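Local coordinates for protein lysozyme, putative (Bacillus anthracis, PDB 2WAG) that probably cleaves the glycan strands of bacterial cell-wall peptidoglycan, as a family 25 glycoside hydrolase with lysozyme activity, at residues Phe76-Gly82 against Val122-Leu126. Residues are numbered along the deposited sequence; the frame is centred on the assembly and turned at random.
Sequences FSFDSKG and VTKEL. With SO4 (sulfate ion), chain G.
The loop that leads from strand 69-75 into helix 82-92 of the barrel packs on helix 119-137 through the carboxylate of Glu125 and the rings of Phe76 and Phe78. Glu125 OE1 takes the amide hydrogen of Gly82 N over 2.8 Å in a nearly straight bond (173° at the hydrogen); the N-H comes to OE1 on its anti side, 22° out of the carboxylate plane. A bend at chi2 (-54°) folds the Glu125 chain back to Gly82, the first residue of helix 82-92 after its N-cap Lys81, placing its negative charge at the N-terminus of that helix, where the helix dipole would probably stabilise it. Here the helices meet closely: Gly82 CA lies 3.3 Å from Glu125 O in a CA-H...O contact. In this beta/alpha barrel of the TIM-barrel clan, this is a beta-alpha loop, and the next strand, 103-106, also packs on Phe76 and Leu126 through Ile104. Leu126 CD1 lies over one face of the Phe76 ring, 4.2 Å from Phe76 CD1, while Glu125 CB approaches the ring edge at CZ. Val122 divides its methyls: CG1 reaches Phe76 CE2 obliquely at 4.3 Å, and CG2 meets the edge of Phe78 at CE1, 3.8 Å away. Between the two phenylalanines, Ser77 OG accepts from Asp79 N in an ST turn, and Ser80 OG donates to O4 of a sulfate, probably from the crystallisation liquor.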
loop_
_atom_site.group_PDB
_atom_site.type_symbol
_atom_site.label_atom_id
_atom_site.label_comp_id
_atom_site.label_asym_id
_atom_site.label_seq_id
_atom_site.Cartn_x
_atom_site.Cartn_y
_atom_site.Cartn_z
ATOM N N PHE A 76 10.692 6.401 11.863
ATOM C CA PHE A 76 10.506 7.350 12.956
ATOM C C PHE A 76 9.288 7.052 13.823
ATOM O O PHE A 76 8.227 6.677 13.307
ATOM C CB PHE A 76 10.386 8.747 12.341
ATOM C CG PHE A 76 10.368 9.884 13.334
ATOM C CD1 PHE A 76 11.511 10.255 14.030
ATOM C CD2 PHE A 76 9.196 10.607 13.533
ATOM C CE1 PHE A 76 11.464 11.338 14.954
ATOM C CE2 PHE A 76 9.158 11.692 14.403
ATOM C CZ PHE A 76 10.279 12.044 15.114
ATOM N N SER A 77 9.450 7.228 15.131
ATOM C CA SER A 77 8.358 7.162 16.084
ATOM C C SER A 77 8.010 8.559 16.576
ATOM O O SER A 77 8.895 9.364 16.882
ATOM C CB SER A 77 8.752 6.306 17.279
ATOM O OG SER A 77 7.752 6.433 18.280
ATOM N N PHE A 78 6.721 8.853 16.675
ATOM C CA PHE A 78 6.245 10.096 17.276
ATOM C C PHE A 78 6.239 10.049 18.799
ATOM O O PHE A 78 5.887 11.041 19.435
ATOM C CB PHE A 78 4.846 10.411 16.741
ATOM C CG PHE A 78 4.827 10.651 15.263
ATOM C CD1 PHE A 78 5.390 11.788 14.732
ATOM C CD2 PHE A 78 4.252 9.728 14.392
ATOM C CE1 PHE A 78 5.394 12.033 13.353
ATOM C CE2 PHE A 78 4.255 9.971 13.018
ATOM C CZ PHE A 78 4.815 11.114 12.503
ATOM N N ASP A 79 6.638 8.915 19.379
ATOM C CA ASP A 79 6.440 8.711 20.812
ATOM C C ASP A 79 7.684 8.477 21.634
ATOM O O ASP A 79 7.575 8.127 22.809
ATOM C CB ASP A 79 5.412 7.612 21.027
ATOM C CG ASP A 79 4.028 8.099 20.683
ATOM O OD1 ASP A 79 3.517 9.001 21.370
ATOM O OD2 ASP A 79 3.468 7.642 19.675
ATOM N N SER A 80 8.862 8.681 21.047
ATOM C CA SER A 80 10.094 8.679 21.831
ATOM C C SER A 80 11.042 9.753 21.341
ATOM O O SER A 80 10.865 10.326 20.258
ATOM C CB SER A 80 10.775 7.321 21.812
ATOM O OG SER A 80 11.075 6.925 20.495
ATOM N N LYS A 81 12.042 10.059 22.155
ATOM C CA LYS A 81 12.915 11.188 21.835
ATOM C C LYS A 81 13.801 10.926 20.627
ATOM O O LYS A 81 14.219 9.799 20.379
ATOM C CB LYS A 81 13.778 11.548 23.043
ATOM C CG LYS A 81 12.996 12.172 24.202
ATOM C CD LYS A 81 13.935 12.627 25.305
ATOM C CE LYS A 81 14.920 11.520 25.656
ATOM N NZ LYS A 81 14.335 10.413 26.465
ATOM N N GLY A 82 14.110 11.999 19.914
ATOM C CA GLY A 82 15.014 11.909 18.766
ATOM C C GLY A 82 16.362 11.362 19.180
ATOM O O GLY A 82 16.976 10.584 18.469
ATOM N N VAL A 122 7.480 17.391 16.307
ATOM C CA VAL A 122 8.244 16.644 15.329
ATOM C C VAL A 122 9.559 17.378 15.021
ATOM O O VAL A 122 10.607 16.760 14.992
ATOM C CB VAL A 122 7.403 16.403 14.068
ATOM C CG1 VAL A 122 8.207 15.680 13.014
ATOM C CG2 VAL A 122 6.135 15.607 14.442
ATOM N N THR A 123 9.504 18.688 14.825
ATOM C CA THR A 123 10.735 19.432 14.557
ATOM C C THR A 123 11.773 19.225 15.656
ATOM O O THR A 123 12.943 19.034 15.383
ATOM C CB THR A 123 10.437 20.915 14.354
ATOM O OG1 THR A 123 9.552 21.074 13.239
ATOM C CG2 THR A 123 11.733 21.714 14.113
ATOM N N LYS A 124 11.339 19.259 16.919
ATOM C CA LYS A 124 12.309 19.106 18.006
ATOM C C LYS A 124 13.050 17.776 17.900
ATOM O O LYS A 124 14.285 17.704 17.975
ATOM C CB LYS A 124 11.630 19.144 19.392
ATOM C CG LYS A 124 11.100 20.482 19.820
ATOM C CD LYS A 124 10.506 20.361 21.240
ATOM C CE LYS A 124 9.737 21.578 21.656
ATOM N NZ LYS A 124 9.387 21.498 23.107
ATOM N N GLU A 125 12.291 16.688 17.764
ATOM C CA GLU A 125 12.891 15.377 17.874
ATOM C C GLU A 125 13.599 14.972 16.582
ATOM O O GLU A 125 14.688 14.403 16.608
ATOM C CB GLU A 125 11.840 14.329 18.272
ATOM C CG GLU A 125 11.078 14.687 19.557
ATOM C CD GLU A 125 11.976 14.978 20.747
ATOM O OE1 GLU A 125 13.088 14.429 20.824
ATOM O OE2 GLU A 125 11.512 15.745 21.634
ATOM N N LEU A 126 12.969 15.281 15.446
ATOM C CA LEU A 126 13.590 14.933 14.172
ATOM C C LEU A 126 14.903 15.729 13.980
ATOM O O LEU A 126 15.882 15.214 13.444
ATOM C CB LEU A 126 12.609 15.192 13.029
ATOM C CG LEU A 126 12.979 14.713 11.632
ATOM C CD1 LEU A 126 13.257 13.222 11.651
ATOM C CD2 LEU A 126 11.774 14.995 10.743
HETATM S S SO4 G . 8.735 3.983 20.606
HETATM O O1 SO4 G . 7.798 3.568 19.575
HETATM O O2 SO4 G . 10.117 3.519 20.613
HETATM O O3 SO4 G . 8.149 4.150 21.943
HETATM O O4 SO4 G . 8.922 5.396 20.200
#